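Local coordinates for TraM protein (Plasmid R64, PDB 3WZ3) that is of unknown biochemical activity but probably forms part of the inner-membrane complex of a type IVB secretion system, at residues Val87-Met98 with Glu109-Arg120. Numbering follows the deposited sequence.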
loop_
_atom_site.group_PDB
_atom_site.type_symbol
_atom_site.label_atom_id
_atom_site.label_comp_id
_atom_site.label_asym_id
_atom_site.label_seq_id
_atom_site.Cartn_x
_atom_site.Cartn_y
_atom_site.Cartn_z
ATOM N N VAL A 87 -17.588 -6.987 11.537
ATOM C CA VAL A 87 -16.943 -6.010 10.660
ATOM C C VAL A 87 -16.604 -6.667 9.324
ATOM O O VAL A 87 -15.891 -7.688 9.285
ATOM C CB VAL A 87 -15.655 -5.449 11.281
ATOM C CG1 VAL A 87 -14.941 -4.513 10.279
ATOM C CG2 VAL A 87 -15.962 -4.712 12.580
ATOM N N TRP A 88 -17.131 -6.102 8.244
ATOM C CA TRP A 88 -16.913 -6.660 6.914
ATOM C C TRP A 88 -15.492 -6.363 6.462
ATOM O O TRP A 88 -14.952 -5.303 6.753
ATOM C CB TRP A 88 -17.913 -6.105 5.881
ATOM C CG TRP A 88 -18.030 -7.008 4.700
ATOM C CD1 TRP A 88 -17.454 -6.846 3.468
ATOM C CD2 TRP A 88 -18.736 -8.252 4.654
ATOM N NE1 TRP A 88 -17.781 -7.909 2.657
ATOM C CE2 TRP A 88 -18.562 -8.786 3.363
ATOM C CE3 TRP A 88 -19.511 -8.956 5.577
ATOM C CZ2 TRP A 88 -19.122 -10.012 2.979
ATOM C CZ3 TRP A 88 -20.049 -10.178 5.200
ATOM C CH2 TRP A 88 -19.862 -10.684 3.916
ATOM N N PHE A 89 -14.894 -7.311 5.762
ATOM C CA PHE A 89 -13.556 -7.137 5.192
ATOM C C PHE A 89 -13.503 -7.754 3.803
ATOM O O PHE A 89 -14.321 -8.622 3.436
ATOM C CB PHE A 89 -12.481 -7.779 6.075
ATOM C CG PHE A 89 -12.472 -9.285 6.003
ATOM C CD1 PHE A 89 -11.724 -9.938 5.038
ATOM C CD2 PHE A 89 -13.241 -10.042 6.894
ATOM C CE1 PHE A 89 -11.736 -11.337 4.946
ATOM C CE2 PHE A 89 -13.241 -11.438 6.818
ATOM C CZ PHE A 89 -12.496 -12.075 5.843
ATOM N N TRP A 90 -12.520 -7.293 3.036
ATOM C CA TRP A 90 -12.217 -7.833 1.722
ATOM C C TRP A 90 -10.707 -8.048 1.660
ATOM O O TRP A 90 -9.937 -7.198 2.130
ATOM C CB TRP A 90 -12.548 -6.854 0.604
ATOM C CG TRP A 90 -13.926 -6.293 0.545
ATOM C CD1 TRP A 90 -14.957 -6.720 -0.268
ATOM C CD2 TRP A 90 -14.426 -5.144 1.246
ATOM N NE1 TRP A 90 -16.064 -5.907 -0.092
ATOM C CE2 TRP A 90 -15.754 -4.943 0.835
ATOM C CE3 TRP A 90 -13.880 -4.272 2.196
ATOM C CZ2 TRP A 90 -16.532 -3.906 1.318
ATOM C CZ3 TRP A 90 -14.668 -3.243 2.679
ATOM C CH2 TRP A 90 -15.978 -3.071 2.237
ATOM N N THR A 91 -10.273 -9.163 1.084
ATOM C CA THR A 91 -8.850 -9.404 0.831
ATOM C C THR A 91 -8.606 -9.423 -0.672
ATOM O O THR A 91 -9.226 -10.204 -1.404
ATOM C CB THR A 91 -8.413 -10.730 1.458
ATOM O OG1 THR A 91 -8.588 -10.677 2.881
ATOM C CG2 THR A 91 -6.943 -11.045 1.119
ATOM N N PHE A 92 -7.687 -8.572 -1.127
ATOM C CA PHE A 92 -7.339 -8.430 -2.533
ATOM C C PHE A 92 -5.877 -8.753 -2.750
ATOM O O PHE A 92 -5.054 -8.604 -1.851
ATOM C CB PHE A 92 -7.548 -6.978 -3.013
ATOM C CG PHE A 92 -8.986 -6.519 -2.993
ATOM C CD1 PHE A 92 -9.848 -6.824 -4.035
ATOM C CD2 PHE A 92 -9.467 -5.784 -1.934
ATOM C CE1 PHE A 92 -11.177 -6.393 -4.006
ATOM C CE2 PHE A 92 -10.774 -5.357 -1.902
ATOM C CZ PHE A 92 -11.632 -5.668 -2.935
ATOM N N GLN A 93 -5.531 -9.128 -3.970
ATOM C CA GLN A 93 -4.132 -9.195 -4.379
ATOM C C GLN A 93 -3.922 -8.381 -5.639
ATOM O O GLN A 93 -4.753 -8.411 -6.547
ATOM C CB GLN A 93 -3.687 -10.650 -4.588
ATOM C CG GLN A 93 -3.396 -11.385 -3.265
ATOM C CD GLN A 93 -2.967 -12.811 -3.468
ATOM O OE1 GLN A 93 -2.874 -13.277 -4.601
ATOM N NE2 GLN A 93 -2.740 -13.530 -2.374
ATOM N N TYR A 94 -2.822 -7.629 -5.682
ATOM C CA TYR A 94 -2.485 -6.783 -6.826
ATOM C C TYR A 94 -1.033 -6.989 -7.229
ATOM O O TYR A 94 -0.162 -6.958 -6.376
ATOM C CB TYR A 94 -2.595 -5.294 -6.450
ATOM C CG TYR A 94 -3.887 -4.813 -5.837
ATOM C CD1 TYR A 94 -4.117 -4.976 -4.483
ATOM C CD2 TYR A 94 -4.829 -4.099 -6.590
ATOM C CE1 TYR A 94 -5.270 -4.490 -3.882
ATOM C CE2 TYR A 94 -5.978 -3.595 -5.994
ATOM C CZ TYR A 94 -6.186 -3.806 -4.650
ATOM O OH TYR A 94 -7.327 -3.315 -4.043
ATOM N N PRO A 95 -0.759 -7.125 -8.526
ATOM C CA PRO A 95 0.638 -7.047 -8.987
ATOM C C PRO A 95 1.159 -5.622 -8.780
ATOM O O PRO A 95 0.403 -4.678 -9.020
ATOM C CB PRO A 95 0.539 -7.346 -10.495
ATOM C CG PRO A 95 -0.879 -7.764 -10.764
ATOM C CD PRO A 95 -1.716 -7.261 -9.636
ATOM N N VAL A 96 2.409 -5.486 -8.329
ATOM C CA VAL A 96 3.035 -4.182 -8.204
ATOM C C VAL A 96 4.464 -4.298 -8.716
ATOM O O VAL A 96 5.198 -5.198 -8.310
ATOM C CB VAL A 96 3.072 -3.718 -6.737
ATOM C CG1 VAL A 96 3.797 -2.375 -6.623
ATOM C CG2 VAL A 96 1.661 -3.636 -6.183
ATOM N N ARG A 97 4.849 -3.409 -9.622
ATOM C CA ARG A 97 6.248 -3.336 -10.020
ATOM C C ARG A 97 6.769 -1.987 -9.554
ATOM O O ARG A 97 6.076 -0.988 -9.661
ATOM C CB ARG A 97 6.415 -3.528 -11.534
ATOM C CG ARG A 97 5.628 -2.586 -12.397
ATOM C CD ARG A 97 5.718 -3.015 -13.877
ATOM N NE ARG A 97 4.953 -2.143 -14.768
ATOM C CZ ARG A 97 5.417 -1.012 -15.291
ATOM N NH1 ARG A 97 6.649 -0.605 -15.016
ATOM N NH2 ARG A 97 4.650 -0.284 -16.092
HETATM N N MSE A 98 7.969 -1.970 -9.000
HETATM C CA MSE A 98 8.525 -0.713 -8.496
HETATM C C MSE A 98 10.004 -0.588 -8.783
HETATM O O MSE A 98 10.701 -1.578 -8.991
HETATM C CB MSE A 98 8.235 -0.545 -6.998
HETATM C CG MSE A 98 8.955 -1.510 -6.090
HETATM SE SE MSE A 98 8.495 -1.273 -4.182
HETATM C CE MSE A 98 6.701 -1.994 -4.228
ATOM N N GLU A 109 14.297 -2.910 -11.650
ATOM C CA GLU A 109 12.897 -3.027 -11.253
ATOM C C GLU A 109 12.686 -4.289 -10.417
ATOM O O GLU A 109 13.334 -5.326 -10.646
ATOM C CB GLU A 109 12.013 -3.065 -12.487
ATOM C CG GLU A 109 10.531 -3.076 -12.190
ATOM C CD GLU A 109 9.710 -3.140 -13.453
ATOM O OE1 GLU A 109 9.098 -2.117 -13.818
ATOM O OE2 GLU A 109 9.690 -4.219 -14.085
ATOM N N GLN A 110 11.793 -4.202 -9.433
ATOM C CA GLN A 110 11.355 -5.376 -8.684
ATOM C C GLN A 110 9.858 -5.580 -8.858
ATOM O O GLN A 110 9.081 -4.612 -8.931
ATOM C CB GLN A 110 11.647 -5.230 -7.201
ATOM C CG GLN A 110 13.104 -5.137 -6.806
ATOM C CD GLN A 110 13.236 -5.167 -5.296
ATOM O OE1 GLN A 110 13.773 -6.114 -4.732
ATOM N NE2 GLN A 110 12.693 -4.143 -4.630
ATOM N N SER A 111 9.462 -6.845 -8.917
ATOM C CA SER A 111 8.079 -7.229 -9.163
ATOM C C SER A 111 7.531 -7.978 -7.958
ATOM O O SER A 111 8.202 -8.852 -7.419
ATOM C CB SER A 111 8.048 -8.140 -10.393
ATOM O OG SER A 111 6.740 -8.553 -10.717
ATOM N N PHE A 112 6.295 -7.655 -7.558
ATOM C CA PHE A 112 5.675 -8.240 -6.377
ATOM C C PHE A 112 4.194 -8.497 -6.638
ATOM O O PHE A 112 3.608 -7.944 -7.580
ATOM C CB PHE A 112 5.747 -7.270 -5.177
ATOM C CG PHE A 112 7.145 -6.826 -4.813
ATOM C CD1 PHE A 112 7.909 -7.566 -3.929
ATOM C CD2 PHE A 112 7.674 -5.671 -5.349
ATOM C CE1 PHE A 112 9.207 -7.154 -3.591
ATOM C CE2 PHE A 112 8.957 -5.255 -5.020
ATOM C CZ PHE A 112 9.716 -5.998 -4.138
ATOM N N VAL A 113 3.594 -9.323 -5.792
ATOM C CA VAL A 113 2.147 -9.337 -5.649
ATOM C C VAL A 113 1.862 -8.906 -4.217
ATOM O O VAL A 113 2.298 -9.555 -3.267
ATOM C CB VAL A 113 1.524 -10.732 -5.929
ATOM C CG1 VAL A 113 0.036 -10.690 -5.669
ATOM C CG2 VAL A 113 1.776 -11.134 -7.383
ATOM N N PHE A 114 1.138 -7.803 -4.055
ATOM C CA PHE A 114 0.726 -7.376 -2.722
ATOM C C PHE A 114 -0.641 -7.887 -2.321
ATOM O O PHE A 114 -1.598 -7.766 -3.087
ATOM C CB PHE A 114 0.704 -5.856 -2.631
ATOM C CG PHE A 114 2.036 -5.252 -2.322
ATOM C CD1 PHE A 114 3.030 -5.199 -3.280
ATOM C CD2 PHE A 114 2.297 -4.749 -1.062
ATOM C CE1 PHE A 114 4.263 -4.638 -2.995
ATOM C CE2 PHE A 114 3.536 -4.191 -0.758
ATOM C CZ PHE A 114 4.521 -4.141 -1.729
ATOM N N GLU A 115 -0.727 -8.443 -1.131
ATOM C CA GLU A 115 -2.023 -8.809 -0.556
ATOM C C GLU A 115 -2.417 -7.740 0.449
ATOM O O GLU A 115 -1.614 -7.366 1.309
ATOM C CB GLU A 115 -1.966 -10.180 0.104
ATOM C CG GLU A 115 -3.309 -10.602 0.678
ATOM C CD GLU A 115 -3.222 -11.928 1.345
ATOM O OE1 GLU A 115 -3.666 -12.048 2.511
ATOM O OE2 GLU A 115 -2.675 -12.862 0.717
ATOM N N ILE A 116 -3.643 -7.254 0.327
ATOM C CA ILE A 116 -4.185 -6.172 1.121
ATOM C C ILE A 116 -5.521 -6.635 1.695
ATOM O O ILE A 116 -6.392 -7.063 0.934
ATOM C CB ILE A 116 -4.460 -4.957 0.184
ATOM C CG1 ILE A 116 -3.163 -4.522 -0.504
ATOM C CG2 ILE A 116 -5.104 -3.807 0.944
ATOM C CD1 ILE A 116 -2.177 -4.054 0.457
ATOM N N THR A 117 -5.693 -6.588 3.011
ATOM C CA THR A 117 -7.010 -6.792 3.598
ATOM C C THR A 117 -7.542 -5.451 4.086
ATOM O O THR A 117 -6.884 -4.757 4.884
ATOM C CB THR A 117 -7.031 -7.811 4.730
ATOM O OG1 THR A 117 -6.695 -9.109 4.214
ATOM C CG2 THR A 117 -8.437 -7.912 5.306
ATOM N N ILE A 118 -8.708 -5.086 3.573
ATOM C CA ILE A 118 -9.378 -3.832 3.883
ATOM C C ILE A 118 -10.559 -4.155 4.772
ATOM O O ILE A 118 -11.328 -5.083 4.478
ATOM C CB ILE A 118 -9.871 -3.163 2.599
ATOM C CG1 ILE A 118 -8.676 -2.758 1.744
ATOM C CG2 ILE A 118 -10.732 -1.930 2.930
ATOM C CD1 ILE A 118 -9.030 -2.375 0.322
ATOM N N GLN A 119 -10.706 -3.433 5.875
ATOM C CA GLN A 119 -11.876 -3.607 6.734
ATOM C C GLN A 119 -12.713 -2.336 6.776
ATOM O O GLN A 119 -12.206 -1.239 6.580
ATOM C CB GLN A 119 -11.470 -4.004 8.160
ATOM C CG GLN A 119 -10.699 -2.914 8.913
ATOM C CD GLN A 119 -10.157 -3.405 10.252
ATOM O OE1 GLN A 119 -10.330 -4.568 10.622
ATOM N NE2 GLN A 119 -9.502 -2.522 10.985
ATOM N N ARG A 120 -14.002 -2.503 7.049
ATOM C CA ARG A 120 -14.894 -1.376 7.250
ATOM C C ARG A 120 -14.548 -0.635 8.543
ATOM O O ARG A 120 -14.083 -1.238 9.514
ATOM C CB ARG A 120 -16.342 -1.871 7.335
ATOM C CG ARG A 120 -16.982 -2.225 5.991
ATOM C CD ARG A 120 -17.062 -1.028 5.009
ATOM N NE ARG A 120 -17.425 0.203 5.734
ATOM C CZ ARG A 120 -18.650 0.499 6.143
ATOM N NH1 ARG A 120 -19.684 -0.292 5.850
ATOM N NH2 ARG A 120 -18.837 1.614 6.839
#
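Backbone hydrogen bonds run without a break from W88 O, which accepts R120 N, to M98, paired through both its N and O with Q110. W90, F92, Y94 and V96 are likewise bonded both ways, to I118, I116, F114 and F112. P95 has no N-H to give, but it falls at a non-hydrogen-bonded position opposite V113, so the pattern toward 109-120 loses nothing.

Apolar side chains gather on the face carrying W90, F92, Y94, V96 and M98. The six-membered end of the W90 indole has R120 CD at its edge, 3.6 Å from CH2, and the guanidinium plane is turned 29° from the ring; R120 NE is hydrogen-bonded to G129 O, and the side chain makes a cation-pi contact with W5. F92 CE2 meets I118 CD1, while V96 CG2 presses on F114 CD1 at 3.6 Å. M98, a selenomethionine, has CG between its backbone N and carbonyl carbon (chi1 68°), and the chain, extended at chi2, bends at chi3, bringing CE to 3.8 Å from F114 CE1; its SE makes an oblique Met-aromatic contact with F112, 5.2 Å from the ring centroid.

The two segments are the central strands of a four-stranded antiparallel sheet, joined as a beta hairpin and strongly curved, consistent with the NTF2-like fold of this periplasmic domain. Helix 7-22 packs on the aromatic face, where M11 O takes the hydroxyl of Y94.

The other face mixes F89, P95 and V113 with polar pairs. In the buried pair T91 and T117 the two OG1 hydroxyls are hydrogen-bonded at 2.8 Å, and either could be the donor. Q93 NE2 reaches E115 OE2 at 3.2 Å, on the anti side of the carboxylate; that same oxygen also receives R138 of strand 130-139 in a salt bridge. Near the hairpin's connecting loop, the extended R97 chain lies along E109, and NH1 forms an exposed salt bridge with E109 OE1 at 3.1 Å, almost in the guanidinium plane.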